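Local coordinates for protein putative branched-chain amino acid aminotransferase IlvE (Streptococcus mutans, PDB 4DQN) that probably catalyses the pyridoxal phosphate-dependent exchange of amino groups between branched-chain amino acids and 2-oxoglutarate, at residues T168-Q173 with S294-V299; G232-N237 with L278-E283; E238-L243 with G271-D276. All coordinates share one frame; numbering follows the deposited sequence.

Contact 1 (T168-Q173 with S294-V299); sequences TNFLIQ and SPIGGV
N169 and G298 are joined by a side chain: OD1 of the N169 carboxamide accepts from G298 N at 2.9 Å. The donor lies in the carboxamide plane, but the N-H is bent to 136°. Chi1 (-57°) sets CG of N169 anti to its own carbonyl carbon, and the amide beyond it turns OD1 onto G298 N. The other side-chain contacts are apolar. F170 and I296 cross at about a right angle, with I296 CG1 obliquely by the ring, 3.6 Å from F170 CE2 and almost as near CD2. Farther along, V299 CG1 packs against both CG1 and CD1 of I172, 3.7 Å from CD1. F170 and V299 share one face of the sheet, where I212 of strand 211-214 touches both. The backbones pair in the parallel sense, though the axes of the two short strands lie 59° apart: T168 O accepts from G297 N (2.9 Å) and F170 N donates to G298 O (3.0 Å). P295 O takes T168 N at 3.1 Å and also a water, which accepts from T168 OG1. The register slips by one residue between T168 and F170, a beta bulge. At the bulge, then, the N-H of G298 is met by a side-chain oxygen of N169, not by a backbone carbonyl of 168-173, so the slipped register leaves this buried N-H with a partner.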
loop_
_atom_site.group_PDB
_atom_site.type_symbol
_atom_site.label_atom_id
_atom_site.label_comp_id
_atom_site.label_asym_id
_atom_site.label_seq_id
_atom_site.Cartn_x
_atom_site.Cartn_y
_atom_site.Cartn_z
ATOM N N THR A 168 1.253 -26.707 10.729
ATOM C CA THR A 168 2.520 -26.096 10.329
ATOM C C THR A 168 2.932 -25.097 11.400
ATOM O O THR A 168 2.124 -24.730 12.260
ATOM C CB THR A 168 2.447 -25.375 8.955
ATOM O OG1 THR A 168 1.549 -24.259 9.036
ATOM C CG2 THR A 168 1.999 -26.326 7.850
ATOM N N ASN A 169 4.181 -24.651 11.337
ATOM C CA ASN A 169 4.729 -23.787 12.372
ATOM C C ASN A 169 4.812 -22.339 11.913
ATOM O O ASN A 169 5.029 -22.068 10.727
ATOM C CB ASN A 169 6.117 -24.291 12.805
ATOM C CG ASN A 169 6.093 -25.734 13.290
ATOM O OD1 ASN A 169 5.223 -26.125 14.070
ATOM N ND2 ASN A 169 7.044 -26.536 12.817
ATOM N N PHE A 170 4.653 -21.414 12.859
ATOM C CA PHE A 170 4.627 -19.989 12.543
ATOM C C PHE A 170 5.562 -19.232 13.458
ATOM O O PHE A 170 5.871 -19.708 14.558
ATOM C CB PHE A 170 3.212 -19.439 12.690
ATOM C CG PHE A 170 2.268 -19.959 11.649
ATOM C CD1 PHE A 170 2.079 -19.265 10.457
ATOM C CD2 PHE A 170 1.602 -21.158 11.843
ATOM C CE1 PHE A 170 1.219 -19.747 9.484
ATOM C CE2 PHE A 170 0.738 -21.650 10.879
ATOM C CZ PHE A 170 0.543 -20.941 9.698
ATOM N N LEU A 171 5.995 -18.058 13.006
ATOM C CA LEU A 171 6.997 -17.256 13.718
ATOM C C LEU A 171 6.436 -15.896 14.152
ATOM O O LEU A 171 5.888 -15.155 13.335
ATOM C CB LEU A 171 8.223 -17.034 12.815
ATOM C CG LEU A 171 9.260 -16.001 13.281
ATOM C CD1 LEU A 171 9.997 -16.522 14.508
ATOM C CD2 LEU A 171 10.248 -15.642 12.168
ATOM N N ILE A 172 6.560 -15.565 15.434
ATOM C CA ILE A 172 6.304 -14.185 15.869
ATOM C C ILE A 172 7.596 -13.375 15.776
ATOM O O ILE A 172 8.564 -13.683 16.471
ATOM C CB ILE A 172 5.773 -14.136 17.305
ATOM C CG1 ILE A 172 4.453 -14.906 17.396
ATOM C CG2 ILE A 172 5.580 -12.691 17.743
ATOM C CD1 ILE A 172 3.902 -15.034 18.808
ATOM N N GLN A 173 7.622 -12.356 14.915
ATOM C CA GLN A 173 8.844 -11.580 14.682
ATOM C C GLN A 173 8.543 -10.104 14.901
ATOM O O GLN A 173 8.017 -9.432 14.013
ATOM C CB GLN A 173 9.396 -11.835 13.261
ATOM C CG GLN A 173 10.762 -11.186 12.958
ATOM C CD GLN A 173 11.915 -11.810 13.737
ATOM O OE1 GLN A 173 11.870 -12.988 14.094
ATOM N NE2 GLN A 173 12.953 -11.018 14.007
ATOM N N SER A 294 -5.868 -23.549 8.778
ATOM C CA SER A 294 -4.504 -24.055 8.823
ATOM C C SER A 294 -4.165 -24.305 10.282
ATOM O O SER A 294 -3.919 -23.356 11.022
ATOM C CB SER A 294 -3.514 -23.041 8.239
ATOM O OG SER A 294 -3.851 -22.702 6.905
ATOM N N PRO A 295 -4.165 -25.578 10.704
ATOM C CA PRO A 295 -3.844 -25.906 12.101
ATOM C C PRO A 295 -2.433 -25.451 12.457
ATOM O O PRO A 295 -1.502 -25.612 11.652
ATOM C CB PRO A 295 -3.915 -27.440 12.129
ATOM C CG PRO A 295 -4.810 -27.812 10.952
ATOM C CD PRO A 295 -4.461 -26.781 9.902
ATOM N N ILE A 296 -2.268 -24.863 13.636
ATOM C CA ILE A 296 -0.937 -24.442 14.055
ATOM C C ILE A 296 -0.328 -25.532 14.924
ATOM O O ILE A 296 -0.928 -25.949 15.919
ATOM C CB ILE A 296 -0.973 -23.079 14.800
ATOM C CG1 ILE A 296 -1.363 -21.965 13.823
ATOM C CG2 ILE A 296 0.373 -22.778 15.451
ATOM C CD1 ILE A 296 -1.777 -20.651 14.485
ATOM N N GLY A 297 0.842 -26.020 14.523
ATOM C CA GLY A 297 1.577 -26.975 15.328
ATOM C C GLY A 297 2.228 -26.210 16.459
ATOM O O GLY A 297 1.787 -26.275 17.610
ATOM N N GLY A 298 3.262 -25.450 16.115
ATOM C CA GLY A 298 3.967 -24.653 17.097
ATOM C C GLY A 298 4.179 -23.220 16.647
ATOM O O GLY A 298 4.179 -22.912 15.447
ATOM N N VAL A 299 4.352 -22.337 17.620
ATOM C CA VAL A 299 4.667 -20.944 17.347
ATOM C C VAL A 299 6.014 -20.616 18.002
ATOM O O VAL A 299 6.213 -20.896 19.188
ATOM C CB VAL A 299 3.564 -20.001 17.875
ATOM C CG1 VAL A 299 4.015 -18.558 17.771
ATOM C CG2 VAL A 299 2.278 -20.193 17.068
HETATM O O HOH W 1 -1.221 -25.482 8.926
#

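Contact 2 (G232-N237 with L278-E283); sequences GITKDN and LDKFVE
The F281 ring is sandwiched between G232 and K280. CA of G232 lies over one face, 4.0 Å from the centroid and 29° off the normal, a CH-pi contact; over the centre of the opposite face sits K280 CB, from the residue just before the ring. The carbonyl carbon of I233 lies at the edge, in the ring plane, and the methyl CG2 of T234 comes up obliquely, 3.8 Å from F281 CE1. Chi1 (-59°) puts F281 CG anti to its own carbonyl carbon, 3.9 Å from G232 CA. The backbones are joined by a nearly straight bond from I233 N to E283 O, 2.8 Å long. In return I233 O accepts from V282 N at 2.7 Å and, weakly, from E283 N. CB of I233 and CB of E283 stand 4.1 Å apart on the same face of the sheet. Beyond them the E283 carboxylate takes V317 N and T318 OG1 at the start of helix 316-329. At the exposed end, K235 NZ pairs with D236 OD1 within the type I turn T234-N237. Two residues, V282 and E283, facing the single I233 make a classic beta bulge, set in the antiparallel pairing of strands 228-234 and 281-288.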
loop_
_atom_site.group_PDB
_atom_site.type_symbol
_atom_site.label_atom_id
_atom_site.label_comp_id
_atom_site.label_asym_id
_atom_site.label_seq_id
_atom_site.Cartn_x
_atom_site.Cartn_y
_atom_site.Cartn_z
ATOM N N GLY A 232 -8.013 -19.577 18.928
ATOM C CA GLY A 232 -7.557 -20.569 19.880
ATOM C C GLY A 232 -8.730 -21.278 20.527
ATOM O O GLY A 232 -9.820 -20.709 20.650
ATOM N N ILE A 233 -8.513 -22.527 20.932
ATOM C CA ILE A 233 -9.517 -23.271 21.683
ATOM C C ILE A 233 -8.983 -23.527 23.087
ATOM O O ILE A 233 -7.894 -24.077 23.241
ATOM C CB ILE A 233 -9.869 -24.613 21.004
ATOM C CG1 ILE A 233 -10.940 -24.402 19.938
ATOM C CG2 ILE A 233 -10.478 -25.574 21.991
ATOM C CD1 ILE A 233 -10.434 -23.838 18.696
ATOM N N THR A 234 -9.738 -23.117 24.107
ATOM C CA THR A 234 -9.329 -23.334 25.501
ATOM C C THR A 234 -9.743 -24.718 25.995
ATOM O O THR A 234 -10.552 -25.387 25.351
ATOM C CB THR A 234 -9.963 -22.298 26.436
ATOM O OG1 THR A 234 -11.376 -22.533 26.521
ATOM C CG2 THR A 234 -9.720 -20.895 25.919
ATOM N N LYS A 235 -9.200 -25.130 27.145
ATOM C CA LYS A 235 -9.568 -26.402 27.792
ATOM C C LYS A 235 -11.056 -26.489 28.128
ATOM O O LYS A 235 -11.621 -27.584 28.226
ATOM C CB LYS A 235 -8.766 -26.606 29.084
ATOM C CG LYS A 235 -9.150 -25.638 30.205
ATOM C CD LYS A 235 -8.578 -26.052 31.558
ATOM C CE LYS A 235 -9.003 -25.080 32.653
ATOM N NZ LYS A 235 -10.481 -25.043 32.838
ATOM N N ASP A 236 -11.690 -25.338 28.320
ATOM C CA ASP A 236 -13.119 -25.302 28.604
ATOM C C ASP A 236 -13.922 -25.133 27.321
ATOM O O ASP A 236 -15.017 -24.565 27.334
ATOM C CB ASP A 236 -13.434 -24.176 29.585
ATOM C CG ASP A 236 -12.734 -24.359 30.911
ATOM O OD1 ASP A 236 -12.466 -25.520 31.288
ATOM O OD2 ASP A 236 -12.443 -23.345 31.576
ATOM N N ASN A 237 -13.357 -25.638 26.227
ATOM C CA ASN A 237 -13.961 -25.564 24.896
ATOM C C ASN A 237 -14.571 -24.209 24.551
ATOM O O ASN A 237 -15.732 -24.125 24.148
ATOM C CB ASN A 237 -14.982 -26.690 24.699
ATOM C CG ASN A 237 -14.370 -27.923 24.053
ATOM O OD1 ASN A 237 -14.853 -28.399 23.025
ATOM N ND2 ASN A 237 -13.292 -28.438 24.645
ATOM N N LEU A 278 -0.113 -18.220 26.075
ATOM C CA LEU A 278 -0.370 -19.211 25.022
ATOM C C LEU A 278 -0.836 -20.570 25.560
ATOM O O LEU A 278 -1.561 -21.295 24.875
ATOM C CB LEU A 278 0.845 -19.379 24.104
ATOM C CG LEU A 278 1.239 -18.151 23.280
ATOM C CD1 LEU A 278 2.432 -18.445 22.390
ATOM C CD2 LEU A 278 0.073 -17.670 22.448
ATOM N N ASP A 279 -0.443 -20.905 26.789
ATOM C CA ASP A 279 -0.888 -22.144 27.431
ATOM C C ASP A 279 -2.403 -22.159 27.686
ATOM O O ASP A 279 -2.967 -23.194 28.044
ATOM C CB ASP A 279 -0.131 -22.366 28.743
ATOM C CG ASP A 279 0.216 -21.060 29.439
ATOM O OD1 ASP A 279 -0.690 -20.461 30.065
ATOM O OD2 ASP A 279 1.394 -20.628 29.353
ATOM N N LYS A 280 -3.050 -21.010 27.506
ATOM C CA LYS A 280 -4.508 -20.892 27.624
ATOM C C LYS A 280 -5.203 -21.741 26.554
ATOM O O LYS A 280 -6.379 -22.100 26.691
ATOM C CB LYS A 280 -4.914 -19.417 27.466
ATOM C CG LYS A 280 -6.370 -19.084 27.754
ATOM C CD LYS A 280 -6.682 -17.608 27.471
ATOM C CE LYS A 280 -8.143 -17.299 27.818
ATOM N NZ LYS A 280 -8.536 -15.882 27.582
ATOM N N PHE A 281 -4.466 -22.074 25.496
ATOM C CA PHE A 281 -5.068 -22.738 24.339
ATOM C C PHE A 281 -4.601 -24.173 24.110
ATOM O O PHE A 281 -3.410 -24.442 23.963
ATOM C CB PHE A 281 -4.874 -21.884 23.081
ATOM C CG PHE A 281 -5.479 -20.525 23.201
ATOM C CD1 PHE A 281 -6.853 -20.388 23.343
ATOM C CD2 PHE A 281 -4.680 -19.385 23.203
ATOM C CE1 PHE A 281 -7.437 -19.144 23.474
ATOM C CE2 PHE A 281 -5.252 -18.129 23.332
ATOM C CZ PHE A 281 -6.641 -18.007 23.466
ATOM N N VAL A 282 -5.568 -25.086 24.068
ATOM C CA VAL A 282 -5.300 -26.504 23.852
ATOM C C VAL A 282 -5.147 -26.805 22.352
ATOM O O VAL A 282 -4.464 -27.760 21.956
ATOM C CB VAL A 282 -6.410 -27.353 24.534
ATOM C CG1 VAL A 282 -6.639 -28.652 23.826
ATOM C CG2 VAL A 282 -6.057 -27.603 25.995
ATOM N N GLU A 283 -5.769 -25.964 21.526
ATOM C CA GLU A 283 -5.592 -26.012 20.070
ATOM C C GLU A 283 -5.554 -24.596 19.518
ATOM O O GLU A 283 -6.159 -23.684 20.092
ATOM C CB GLU A 283 -6.748 -26.758 19.389
ATOM C CG GLU A 283 -6.935 -28.217 19.768
ATOM C CD GLU A 283 -8.180 -28.812 19.109
ATOM O OE1 GLU A 283 -8.494 -28.424 17.959
ATOM O OE2 GLU A 283 -8.853 -29.659 19.734
#

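Contact 3 (E238-L243 with G271-D276); sequences EFITPL and GDVCVD
T241 and L243 meet G271 mainly through backbone, in a contact that prolongs the parallel pairing of strands 238-241 and 267-270 to where both run out into loop. G271 works in both directions. Its N donates to T241 O at 2.9 Å, the N-H bent to 144°, and its O receives a weak, long bond of 3.4 Å from L243 N. The pattern is that of a parallel pair, G271 bonding to the two residues that flank P242, though one bond is weak. P242, which has no N-H to give, adds a CA-H...O contact instead: its CA stands 3.2 Å from G271 O, with an angle of 156° at the hydrogen. The side-chain part is small and centres on one methyl. V273 CG2, anti to its own carbonyl carbon while CG1 lies anti to the backbone N (chi1 174°), touches I240 and P242 together. It is 4.1 Å from I240 CG2 and 4.0 Å from P242 CG, and the side chains cross obliquely in both cases. These are contacts at van der Waals range, with no polar side-chain group involved. V273 and P242 both also rest on F230 of strand 228-234, and T241 OG1 bonds to the carbonyl oxygen of F230. Helix 251-262 packs against T241 and F239, whereas I240 meets I269 of strand 267-270 and T234 of strand 228-234.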
loop_
_atom_site.group_PDB
_atom_site.type_symbol
_atom_site.label_atom_id
_atom_site.label_comp_id
_atom_site.label_asym_id
_atom_site.label_seq_id
_atom_site.Cartn_x
_atom_site.Cartn_y
_atom_site.Cartn_z
ATOM N N GLU A 238 -13.792 -23.147 24.734
ATOM C CA GLU A 238 -14.200 -21.833 24.258
ATOM C C GLU A 238 -13.414 -21.523 22.986
ATOM O O GLU A 238 -12.264 -21.927 22.854
ATOM C CB GLU A 238 -13.899 -20.760 25.300
ATOM C CG GLU A 238 -14.457 -21.030 26.687
ATOM C CD GLU A 238 -13.607 -20.373 27.754
ATOM O OE1 GLU A 238 -12.370 -20.542 27.698
ATOM O OE2 GLU A 238 -14.167 -19.675 28.628
ATOM N N PHE A 239 -14.049 -20.812 22.060
ATOM C CA PHE A 239 -13.411 -20.369 20.823
ATOM C C PHE A 239 -13.076 -18.895 20.993
ATOM O O PHE A 239 -13.974 -18.069 21.217
ATOM C CB PHE A 239 -14.393 -20.552 19.663
ATOM C CG PHE A 239 -13.839 -20.193 18.312
ATOM C CD1 PHE A 239 -13.872 -18.884 17.855
ATOM C CD2 PHE A 239 -13.328 -21.178 17.477
ATOM C CE1 PHE A 239 -13.381 -18.550 16.595
ATOM C CE2 PHE A 239 -12.830 -20.855 16.220
ATOM C CZ PHE A 239 -12.860 -19.538 15.779
ATOM N N ILE A 240 -11.792 -18.553 20.894
ATOM C CA ILE A 240 -11.377 -17.166 21.067
ATOM C C ILE A 240 -10.538 -16.678 19.881
ATOM O O ILE A 240 -9.579 -17.339 19.460
ATOM C CB ILE A 240 -10.614 -16.955 22.398
ATOM C CG1 ILE A 240 -11.459 -17.453 23.580
ATOM C CG2 ILE A 240 -10.278 -15.489 22.581
ATOM C CD1 ILE A 240 -10.794 -17.270 24.937
ATOM N N THR A 241 -10.924 -15.534 19.325
ATOM C CA THR A 241 -10.200 -14.962 18.186
ATOM C C THR A 241 -9.912 -13.501 18.502
ATOM O O THR A 241 -10.728 -12.844 19.147
ATOM C CB THR A 241 -11.019 -15.107 16.871
ATOM O OG1 THR A 241 -10.245 -14.682 15.737
ATOM C CG2 THR A 241 -12.295 -14.297 16.939
ATOM N N PRO A 242 -8.741 -12.992 18.078
ATOM C CA PRO A 242 -8.367 -11.600 18.352
ATOM C C PRO A 242 -9.344 -10.573 17.786
ATOM O O PRO A 242 -9.880 -10.719 16.680
ATOM C CB PRO A 242 -7.010 -11.459 17.647
ATOM C CG PRO A 242 -6.445 -12.842 17.682
ATOM C CD PRO A 242 -7.634 -13.741 17.455
ATOM N N LEU A 243 -9.572 -9.524 18.564
ATOM C CA LEU A 243 -10.316 -8.376 18.086
ATOM C C LEU A 243 -9.474 -7.109 18.191
ATOM O O LEU A 243 -9.132 -6.655 19.287
ATOM C CB LEU A 243 -11.598 -8.207 18.895
ATOM C CG LEU A 243 -12.421 -6.952 18.593
ATOM C CD1 LEU A 243 -12.647 -6.763 17.079
ATOM C CD2 LEU A 243 -13.736 -7.050 19.337
ATOM N N GLY A 271 -11.943 -11.601 21.485
ATOM C CA GLY A 271 -11.323 -10.981 22.644
ATOM C C GLY A 271 -9.832 -10.850 22.431
ATOM O O GLY A 271 -9.306 -11.317 21.418
ATOM N N ASP A 272 -9.121 -10.225 23.357
ATOM C CA ASP A 272 -7.687 -10.163 23.143
ATOM C C ASP A 272 -7.005 -11.482 23.522
ATOM O O ASP A 272 -7.510 -12.257 24.351
ATOM C CB ASP A 272 -7.036 -8.917 23.759
ATOM C CG ASP A 272 -7.319 -8.773 25.225
ATOM O OD1 ASP A 272 -7.383 -9.809 25.922
ATOM O OD2 ASP A 272 -7.469 -7.615 25.678
ATOM N N VAL A 273 -5.898 -11.757 22.845
ATOM C CA VAL A 273 -5.143 -12.985 23.027
ATOM C C VAL A 273 -3.716 -12.551 23.326
ATOM O O VAL A 273 -3.036 -12.024 22.449
ATOM C CB VAL A 273 -5.166 -13.844 21.741
ATOM C CG1 VAL A 273 -4.257 -15.068 21.879
ATOM C CG2 VAL A 273 -6.598 -14.269 21.393
ATOM N N CYS A 274 -3.270 -12.734 24.564
ATOM C CA CYS A 274 -1.960 -12.228 24.965
ATOM C C CYS A 274 -0.882 -13.242 24.650
ATOM O O CYS A 274 -1.073 -14.437 24.874
ATOM C CB CYS A 274 -1.941 -11.882 26.452
ATOM S SG CYS A 274 -3.223 -10.693 26.897
ATOM N N VAL A 275 0.253 -12.771 24.132
ATOM C CA VAL A 275 1.336 -13.680 23.757
ATOM C C VAL A 275 1.976 -14.352 24.953
ATOM O O VAL A 275 2.782 -15.278 24.792
ATOM C CB VAL A 275 2.460 -12.987 22.958
ATOM C CG1 VAL A 275 2.062 -12.841 21.523
ATOM C CG2 VAL A 275 2.860 -11.641 23.590
ATOM N N ASP A 276 1.640 -13.877 26.147
ATOM C CA ASP A 276 2.233 -14.427 27.361
ATOM C C ASP A 276 1.344 -15.495 27.979
ATOM O O ASP A 276 1.709 -16.104 28.986
ATOM C CB ASP A 276 2.509 -13.319 28.374
ATOM C CG ASP A 276 3.452 -12.269 27.835
ATOM O OD1 ASP A 276 4.663 -12.567 27.703
ATOM O OD2 ASP A 276 2.984 -11.144 27.544
#

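In the fold
All three contacts reach one mixed sheet. Contacts 2 and 3, the closer pair, share the hairpin of strands 228-234 and 238-241, where G232 N probably bonds to I240 O. The centre of contact 1 lies about 15 Å from each of theirs; it touches contact 3 through I172 CD1 and V275 CG1, and its strand 292-301 neighbours strand 281-288 of contact 2. No residue touching in contact 1 is exposed; contact 2 reaches the surface at K235, K280 and V282, contact 3 at L243. Contacts 1 and 2 are bulged pairings, the first adding an asparagine bond, the second a ring face; contact 3, where strand gives way to loop, rests on one good and one weak backbone bond and a valine methyl.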